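Local structure of small TOPRIM domain protein (Geobacillus stearothermophilus, 2FCJ) at residues Glu5-Val10 / Val28-Asn33; Val53-Asp58 / Ala77-Ile82. The protein is of unknown function but is built around a Toprim domain, the fold of topoisomerases, primases and related nucleases, and so probably acts on nucleic acids. One frame throughout, in Å; residues are numbered along the deposited sequence.

Contact 1 of 2, residues Glu5-Val10 / Val28-Asn33; sequences EKVIIV and VIVCTN
Val-30 packs against both Val-7 and Ile-9 on one face of the sheet, and its CB and CG2 each have a different neighbour. Its CB lies 4.1 Å from CG1 of Ile-9, the two side chains running side by side, while its CG2 reaches obliquely back to CG1 of Val-7, also at 4.1 Å. Ile-9 uses its other branch further along: with CG2 anti to the backbone N, this methyl meets CG2 of Thr-32 at 3.8 Å, the two side chains crossing at about a right angle. Beta-branched residues suit this place, since they favour extended backbone and offer two methyl-bearing directions to neighbours on the same face. On the other face CG2 of Val-10 approaches CG2 of Ile-29 at 4.3 Å, a looser fit, and Ile-29 continues onto Val-19 and Ala-20 of helix 13-22.

Between the two faces runs the backbone ladder. Lys-6 O accepts from Val-28 N, Ile-8 bonds through its N to Val-28 O and through its O to Val-30 N, and Val-10 does the same with Val-30 O and Thr-32 N. The straightest is Val-10 N to Val-30 O, 2.9 Å with 167° at the hydrogen.

The polar groups sit at the ends. The long chain of Lys-6 leads away from strand 28-31, carrying NZ to a salt bridge with Glu-25 and its charge to a cation-pi contact with Phe-106. At the far end Thr-32 OG1 is hydrogen-bonded to Gly-34 O, which satisfies the hydroxyl where the chain leaves the sheet. These paired strands, joined through helix 13-22, form a parallel beta-alpha-beta crossover of the Toprim fold; Glu-11, directly after strand 6-10, probably corresponds to the conserved glutamate of Toprim domains.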
ATOM      1  N   GLU A   5     -12.761  -6.083  -0.258  1.00 19.73           N
ATOM      2  CA  GLU A   5     -12.325  -6.046   1.143  0.50 23.17           C
ATOM      3  C   GLU A   5     -10.918  -5.508   1.326  1.00 23.55           C
ATOM      4  O   GLU A   5     -10.557  -5.023   2.402  1.00 25.96           O
ATOM      5  CB  GLU A   5     -12.382  -7.441   1.758  0.50 26.73           C
ATOM      6  CG  GLU A   5     -13.716  -8.130   1.615  0.50 28.74           C
ATOM      7  CD  GLU A   5     -14.026  -9.021   2.790  0.50 29.25           C
ATOM      8  OE1 GLU A   5     -13.150  -9.818   3.187  0.50 31.69           O
ATOM      9  OE2 GLU A   5     -15.137  -8.903   3.323  0.50 30.42           O
ATOM     10  N   LYS A   6     -10.108  -5.604   0.285  1.00 20.82           N
ATOM     11  CA  LYS A   6      -8.700  -5.254   0.398  1.00 20.98           C
ATOM     12  C   LYS A   6      -8.486  -3.798   0.111  1.00 19.72           C
ATOM     13  O   LYS A   6      -9.038  -3.249  -0.832  1.00 19.96           O
ATOM     14  CB  LYS A   6      -7.887  -6.096  -0.561  1.00 22.32           C
ATOM     15  CG  LYS A   6      -7.963  -7.570  -0.232  1.00 22.21           C
ATOM     16  CD  LYS A   6      -7.097  -8.374  -1.180  1.00 21.83           C
ATOM     17  CE  LYS A   6      -7.447  -9.847  -1.112  1.00 23.58           C
ATOM     18  NZ  LYS A   6      -6.439 -10.636  -1.864  1.00 24.35           N
ATOM     19  N   VAL A   7      -7.545  -3.222   0.858  1.00 19.45           N
ATOM     20  CA  VAL A   7      -7.180  -1.823   0.739  1.00 20.31           C
ATOM     21  C   VAL A   7      -5.659  -1.699   0.847  1.00 20.57           C
ATOM     22  O   VAL A   7      -5.059  -2.275   1.767  1.00 21.64           O
ATOM     23  CB  VAL A   7      -7.794  -1.011   1.886  1.00 21.41           C
ATOM     24  CG1 VAL A   7      -7.409   0.464   1.758  1.00 23.26           C
ATOM     25  CG2 VAL A   7      -9.317  -1.170   1.905  1.00 23.10           C
ATOM     26  N   ILE A   8      -5.030  -1.011  -0.108  1.00 19.90           N
ATOM     27  CA  ILE A   8      -3.610  -0.659  -0.013  1.00 19.51           C
ATOM     28  C   ILE A   8      -3.501   0.847   0.116  1.00 20.83           C
ATOM     29  O   ILE A   8      -4.087   1.587  -0.675  1.00 20.08           O
ATOM     30  CB  ILE A   8      -2.820  -1.140  -1.250  1.00 21.05           C
ATOM     31  CG1 ILE A   8      -2.859  -2.661  -1.329  1.00 20.77           C
ATOM     32  CG2 ILE A   8      -1.342  -0.680  -1.205  1.00 21.60           C
ATOM     33  CD1 ILE A   8      -2.412  -3.189  -2.661  1.00 22.12           C
ATOM     34  N   ILE A   9      -2.730   1.289   1.108  1.00 20.18           N
ATOM     35  CA  ILE A   9      -2.459   2.702   1.312  1.00 20.39           C
ATOM     36  C   ILE A   9      -1.025   2.984   0.925  1.00 19.16           C
ATOM     37  O   ILE A   9      -0.118   2.235   1.279  1.00 20.05           O
ATOM     38  CB  ILE A   9      -2.703   3.088   2.782  1.00 20.02           C
ATOM     39  CG1 ILE A   9      -4.144   2.733   3.182  1.00 21.89           C
ATOM     40  CG2 ILE A   9      -2.414   4.571   3.013  1.00 22.07           C
ATOM     41  CD1 ILE A   9      -4.433   2.836   4.665  1.00 23.32           C
ATOM     42  N   VAL A  10      -0.838   4.012   0.107  1.00 19.34           N
ATOM     43  CA  VAL A  10       0.487   4.476  -0.309  1.00 19.17           C
ATOM     44  C   VAL A  10       0.585   5.974  -0.105  1.00 19.91           C
ATOM     45  O   VAL A  10      -0.426   6.661   0.105  1.00 19.98           O
ATOM     46  CB  VAL A  10       0.750   4.164  -1.802  1.00 20.37           C
ATOM     47  CG1 VAL A  10       0.752   2.646  -2.050  1.00 22.22           C
ATOM     48  CG2 VAL A  10      -0.282   4.847  -2.694  1.00 21.15           C
ATOM     49  N   VAL A  28      -9.141  -1.190  -3.157  1.00 20.50           N
ATOM     50  CA  VAL A  28      -9.168   0.235  -2.933  1.00 20.68           C
ATOM     51  C   VAL A  28      -7.744   0.681  -2.653  1.00 20.11           C
ATOM     52  O   VAL A  28      -7.101   0.158  -1.742  1.00 21.08           O
ATOM     53  CB  VAL A  28     -10.053   0.615  -1.732  1.00 22.12           C
ATOM     54  CG1 VAL A  28     -10.105   2.129  -1.558  1.00 26.55           C
ATOM     55  CG2 VAL A  28     -11.459   0.027  -1.862  1.00 27.33           C
ATOM     56  N   ILE A  29      -7.274   1.667  -3.403  1.00 19.74           N
ATOM     57  CA  ILE A  29      -5.955   2.226  -3.182  1.00 19.67           C
ATOM     58  C   ILE A  29      -6.093   3.650  -2.713  1.00 23.51           C
ATOM     59  O   ILE A  29      -6.666   4.493  -3.417  1.00 24.17           O
ATOM     60  CB  ILE A  29      -5.079   2.199  -4.440  1.00 22.16           C
ATOM     61  CG1 ILE A  29      -5.041   0.791  -5.018  1.00 21.94           C
ATOM     62  CG2 ILE A  29      -3.666   2.656  -4.095  1.00 23.19           C
ATOM     63  CD1 ILE A  29      -4.326   0.715  -6.352  1.00 25.37           C
ATOM     64  N   VAL A  30      -5.660   3.893  -1.482  1.00 21.44           N
ATOM     65  CA  VAL A  30      -5.737   5.204  -0.883  1.00 23.29           C
ATOM     66  C   VAL A  30      -4.357   5.834  -0.939  1.00 22.30           C
ATOM     67  O   VAL A  30      -3.347   5.212  -0.573  1.00 21.79           O
ATOM     68  CB  VAL A  30      -6.181   5.102   0.590  1.00 23.99           C
ATOM     69  CG1 VAL A  30      -6.152   6.474   1.260  1.00 27.27           C
ATOM     70  CG2 VAL A  30      -7.564   4.444   0.685  1.00 27.94           C
ATOM     71  N   CYS A  31      -4.289   7.047  -1.458  1.00 22.09           N
ATOM     72  CA  CYS A  31      -3.060   7.807  -1.460  1.00 22.68           C
ATOM     73  C   CYS A  31      -3.114   8.918  -0.415  1.00 22.87           C
ATOM     74  O   CYS A  31      -4.084   9.676  -0.358  1.00 26.23           O
ATOM     75  CB  CYS A  31      -2.827   8.373  -2.856  1.00 24.39           C
ATOM     76  SG  CYS A  31      -1.328   9.350  -3.031  1.00 25.93           S
ATOM     77  N   THR A  32      -2.122   8.986   0.459  1.00 22.83           N
ATOM     78  CA  THR A  32      -2.144  10.018   1.493  1.00 23.87           C
ATOM     79  C   THR A  32      -1.714  11.372   0.934  1.00 25.43           C
ATOM     80  O   THR A  32      -1.897  12.401   1.580  1.00 28.07           O
ATOM     81  CB  THR A  32      -1.241   9.656   2.682  1.00 23.54           C
ATOM     82  OG1 THR A  32       0.120   9.579   2.249  1.00 23.07           O
ATOM     83  CG2 THR A  32      -1.657   8.307   3.270  1.00 25.53           C
ATOM     84  N   ASN A  33      -1.103  11.362  -0.248  1.00 24.70           N
ATOM     85  CA  ASN A  33      -0.657  12.588  -0.891  1.00 26.04           C
ATOM     86  C   ASN A  33       0.371  13.301  -0.043  1.00 25.49           C
ATOM     87  O   ASN A  33       0.314  14.527   0.109  1.00 26.79           O
ATOM     88  CB  ASN A  33      -1.851  13.510  -1.148  1.00 30.42           C
ATOM     89  CG  ASN A  33      -2.718  13.023  -2.283  1.00 34.55           C
ATOM     90  OD1 ASN A  33      -2.214  12.579  -3.315  1.00 37.57           O
ATOM     91  ND2 ASN A  33      -4.029  13.093  -2.098  1.00 36.77           N
TER

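Contact 2 of 2, residues Val53-Asp58 / Ala77-Ile82; sequences VYLLAD and AEHLYI
Tyr-54 packs obliquely against Leu-80 and runs beside Glu-78. Its CB is 3.8 Å from Leu-80 CD1; CG lies 4.0 Å from that methyl, and CD1 of the ring meets it at 3.8 Å. Further out, CE1 comes 3.3 Å from Glu-78 OE1, and CZ is 4.0 Å from the same oxygen; the extended glutamate runs alongside, its carboxylate plane turned 41° from the ring. At the tip OH is hydrogen-bonded to Asp-52 OD2, while Phe-106 meets the ring edge-to-face. A tyrosine thus supplies both an apolar body and a polar end, and an alanine here would probably open a gap beside Leu-80 and leave Asp-52 without its hydroxyl partner.

On the opposite face Leu-55 sets CD2 over the His-79 ring, 4.2 Å from its centroid, in a CH-pi contact. Three backbone bonds tie the strands: Glu-78 N to Val-53 O, Leu-55 N to Glu-78 O, and Leu-80 N to Leu-55 O. Beyond them a water takes over, donating to Ala-57 O at 2.8 Å and weakly accepting from Ile-82 N. This is a parallel beta-alpha-beta unit with helix 61-73 as its crossover; Asp-58, after its first strand, is probably the first aspartate of the Toprim DxD motif.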
ATOM      1  N   VAL A  53      -6.420  -4.350   5.364  1.00 20.54           N
ATOM      2  CA  VAL A  53      -5.735  -3.106   5.020  1.00 19.69           C
ATOM      3  C   VAL A  53      -4.224  -3.305   5.100  1.00 20.22           C
ATOM      4  O   VAL A  53      -3.718  -3.943   6.032  1.00 19.82           O
ATOM      5  CB  VAL A  53      -6.142  -1.976   5.984  1.00 20.54           C
ATOM      6  CG1 VAL A  53      -5.469  -0.671   5.605  1.00 21.71           C
ATOM      7  CG2 VAL A  53      -7.649  -1.798   6.009  1.00 22.01           C
ATOM      8  N   TYR A  54      -3.521  -2.710   4.133  1.00 19.58           N
ATOM      9  CA  TYR A  54      -2.075  -2.819   3.992  1.00 18.48           C
ATOM     10  C   TYR A  54      -1.520  -1.428   3.781  1.00 20.10           C
ATOM     11  O   TYR A  54      -2.151  -0.597   3.116  1.00 21.60           O
ATOM     12  CB  TYR A  54      -1.712  -3.675   2.782  1.00 20.28           C
ATOM     13  CG  TYR A  54      -2.272  -5.080   2.845  1.00 21.08           C
ATOM     14  CD1 TYR A  54      -1.502  -6.132   3.299  1.00 22.48           C
ATOM     15  CD2 TYR A  54      -3.589  -5.338   2.505  1.00 23.19           C
ATOM     16  CE1 TYR A  54      -2.024  -7.422   3.363  1.00 23.57           C
ATOM     17  CE2 TYR A  54      -4.107  -6.623   2.561  1.00 23.20           C
ATOM     18  CZ  TYR A  54      -3.318  -7.644   2.997  1.00 22.34           C
ATOM     19  OH  TYR A  54      -3.845  -8.919   3.043  1.00 26.55           O
ATOM     20  N   LEU A  55      -0.334  -1.188   4.314  1.00 19.35           N
ATOM     21  CA  LEU A  55       0.427   0.030   4.057  1.00 20.40           C
ATOM     22  C   LEU A  55       1.724  -0.320   3.330  1.00 19.02           C
ATOM     23  O   LEU A  55       2.537  -1.108   3.835  1.00 19.70           O
ATOM     24  CB  LEU A  55       0.766   0.728   5.379  1.00 19.48           C
ATOM     25  CG  LEU A  55       1.673   1.942   5.239  1.00 18.97           C
ATOM     26  CD1 LEU A  55       0.997   3.101   4.538  1.00 21.61           C
ATOM     27  CD2 LEU A  55       2.176   2.360   6.607  1.00 20.27           C
ATOM     28  N   LEU A  56       1.919   0.290   2.164  1.00 20.41           N
ATOM     29  CA  LEU A  56       3.123   0.113   1.351  1.00 22.46           C
ATOM     30  C   LEU A  56       3.854   1.446   1.202  1.00 21.61           C
ATOM     31  O   LEU A  56       3.405   2.309   0.449  1.00 23.26           O
ATOM     32  CB  LEU A  56       2.756  -0.444  -0.030  1.00 22.50           C
ATOM     33  CG  LEU A  56       3.911  -0.606  -1.033  1.00 25.40           C
ATOM     34  CD1 LEU A  56       4.951  -1.608  -0.537  1.00 27.68           C
ATOM     35  CD2 LEU A  56       3.395  -0.972  -2.419  1.00 27.47           C
ATOM     36  N   ALA A  57       4.936   1.626   1.957  1.00 22.21           N
ATOM     37  CA  ALA A  57       5.634   2.898   2.014  1.00 21.60           C
ATOM     38  C   ALA A  57       7.055   2.699   1.523  1.00 22.82           C
ATOM     39  O   ALA A  57       7.590   1.590   1.581  1.00 23.99           O
ATOM     40  CB  ALA A  57       5.661   3.427   3.445  1.00 24.01           C
ATOM     41  N   ASP A  58       7.708   3.788   1.141  1.00 21.87           N
ATOM     42  CA  ASP A  58       9.084   3.730   0.698  1.00 22.19           C
ATOM     43  C   ASP A  58       9.971   3.273   1.843  1.00 24.51           C
ATOM     44  O   ASP A  58       9.756   3.623   3.007  1.00 24.78           O
ATOM     45  CB  ASP A  58       9.532   5.107   0.205  1.00 23.03           C
ATOM     46  CG  ASP A  58       8.769   5.558  -1.027  1.00 22.80           C
ATOM     47  OD1 ASP A  58       8.376   4.702  -1.846  1.00 24.04           O
ATOM     48  OD2 ASP A  58       8.638   6.787  -1.217  1.00 26.06           O
ATOM     49  N   ALA A  77      -3.516  -1.886  10.260  1.00 19.68           N
ATOM     50  CA  ALA A  77      -2.958  -1.944   8.922  1.00 21.76           C
ATOM     51  C   ALA A  77      -1.693  -2.778   8.913  1.00 21.13           C
ATOM     52  O   ALA A  77      -0.778  -2.556   9.723  1.00 23.33           O
ATOM     53  CB  ALA A  77      -2.668  -0.543   8.412  1.00 23.30           C
ATOM     54  N   GLU A  78      -1.629  -3.738   7.998  1.00 21.03           N
ATOM     55  CA  GLU A  78      -0.451  -4.585   7.856  1.00 21.63           C
ATOM     56  C   GLU A  78       0.606  -3.915   6.989  1.00 19.84           C
ATOM     57  O   GLU A  78       0.304  -3.418   5.896  1.00 21.24           O
ATOM     58  CB  GLU A  78      -0.873  -5.898   7.202  1.00 22.97           C
ATOM     59  CG  GLU A  78       0.223  -6.919   7.023  1.00 26.75           C
ATOM     60  CD  GLU A  78      -0.307  -8.211   6.442  1.00 28.47           C
ATOM     61  OE1 GLU A  78      -1.540  -8.396   6.455  1.00 28.00           O
ATOM     62  OE2 GLU A  78       0.511  -9.034   5.983  1.00 32.50           O
ATOM     63  N   HIS A  79       1.853  -3.943   7.430  1.00 20.27           N
ATOM     64  CA  HIS A  79       2.913  -3.279   6.693  1.00 21.35           C
ATOM     65  C   HIS A  79       3.544  -4.171   5.632  1.00 22.32           C
ATOM     66  O   HIS A  79       3.946  -5.298   5.928  1.00 25.26           O
ATOM     67  CB  HIS A  79       3.979  -2.758   7.657  1.00 22.77           C
ATOM     68  CG  HIS A  79       3.484  -1.671   8.557  1.00 19.71           C
ATOM     69  ND1 HIS A  79       4.130  -0.464   8.700  1.00 24.28           N
ATOM     70  CD2 HIS A  79       2.364  -1.591   9.315  1.00 23.60           C
ATOM     71  CE1 HIS A  79       3.459   0.292   9.553  1.00 22.57           C
ATOM     72  NE2 HIS A  79       2.355  -0.346   9.894  1.00 23.62           N
ATOM     73  N   LEU A  80       3.574  -3.683   4.398  1.00 22.54           N
ATOM     74  CA  LEU A  80       4.254  -4.354   3.295  1.00 23.79           C
ATOM     75  C   LEU A  80       5.509  -3.588   2.953  1.00 23.80           C
ATOM     76  O   LEU A  80       5.567  -2.371   3.116  1.00 24.77           O
ATOM     77  CB  LEU A  80       3.354  -4.377   2.066  1.00 24.14           C
ATOM     78  CG  LEU A  80       2.061  -5.168   2.236  1.00 25.65           C
ATOM     79  CD1 LEU A  80       1.284  -5.164   0.936  1.00 27.53           C
ATOM     80  CD2 LEU A  80       2.387  -6.587   2.670  1.00 25.48           C
ATOM     81  N   TYR A  81       6.532  -4.309   2.515  1.00 22.83           N
ATOM     82  CA  TYR A  81       7.850  -3.727   2.351  1.00 20.82           C
ATOM     83  C   TYR A  81       8.368  -4.139   0.991  1.00 21.41           C
ATOM     84  O   TYR A  81       8.279  -5.310   0.618  1.00 24.87           O
ATOM     85  CB  TYR A  81       8.804  -4.251   3.431  1.00 23.03           C
ATOM     86  CG  TYR A  81       8.380  -3.944   4.849  1.00 21.45           C
ATOM     87  CD1 TYR A  81       8.760  -2.759   5.467  1.00 22.93           C
ATOM     88  CD2 TYR A  81       7.622  -4.850   5.579  1.00 22.83           C
ATOM     89  CE1 TYR A  81       8.387  -2.485   6.769  1.00 22.12           C
ATOM     90  CE2 TYR A  81       7.199  -4.555   6.858  1.00 23.77           C
ATOM     91  CZ  TYR A  81       7.589  -3.384   7.447  1.00 21.72           C
ATOM     92  OH  TYR A  81       7.213  -3.132   8.750  1.00 24.95           O
ATOM     93  N   ILE A  82       8.841  -3.180   0.219  1.00 22.39           N
ATOM     94  CA  ILE A  82       9.768  -3.500  -0.838  1.00 23.53           C
ATOM     95  C   ILE A  82      11.164  -3.748  -0.281  1.00 24.99           C
ATOM     96  O   ILE A  82      11.464  -3.430   0.876  1.00 25.59           O
ATOM     97  CB  ILE A  82       9.808  -2.429  -1.933  1.00 22.47           C
ATOM     98  CG1 ILE A  82      10.183  -1.073  -1.347  1.00 23.91           C
ATOM     99  CG2 ILE A  82       8.466  -2.350  -2.666  1.00 24.54           C
ATOM    100  CD1 ILE A  82      10.829  -0.172  -2.359  1.00 26.40           C
TER
HETATM  101  O   HOH W   1       9.073  -0.671   2.116  1.00 24.79           O

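Contacts 1 and 2 belong to two beta-alpha-beta units that follow in series along the chain, with helix 38-47 between them, in one parallel sheet; their centres are about 10 Å apart and the strand order is 28-31, 6-10, 52-56, 78-80. The inner strands join them: Ile-9 N lies 2.8 Å from Tyr-54 O and Val-7 O lies 2.9 Å from Tyr-54 N, both probable hydrogen bonds. Packing adds to this seam, Leu-55 CD1 lying 3.6 Å from Ile-9 O. Phe-106 touches both contacts, through Lys-6 and Ile-8 in the first and Tyr-54 in the second. Because the inner strands run parallel, Glu-11 and Asp-58 follow their corresponding ends, consistent with the acidic, metal-binding centre of other Toprim domains.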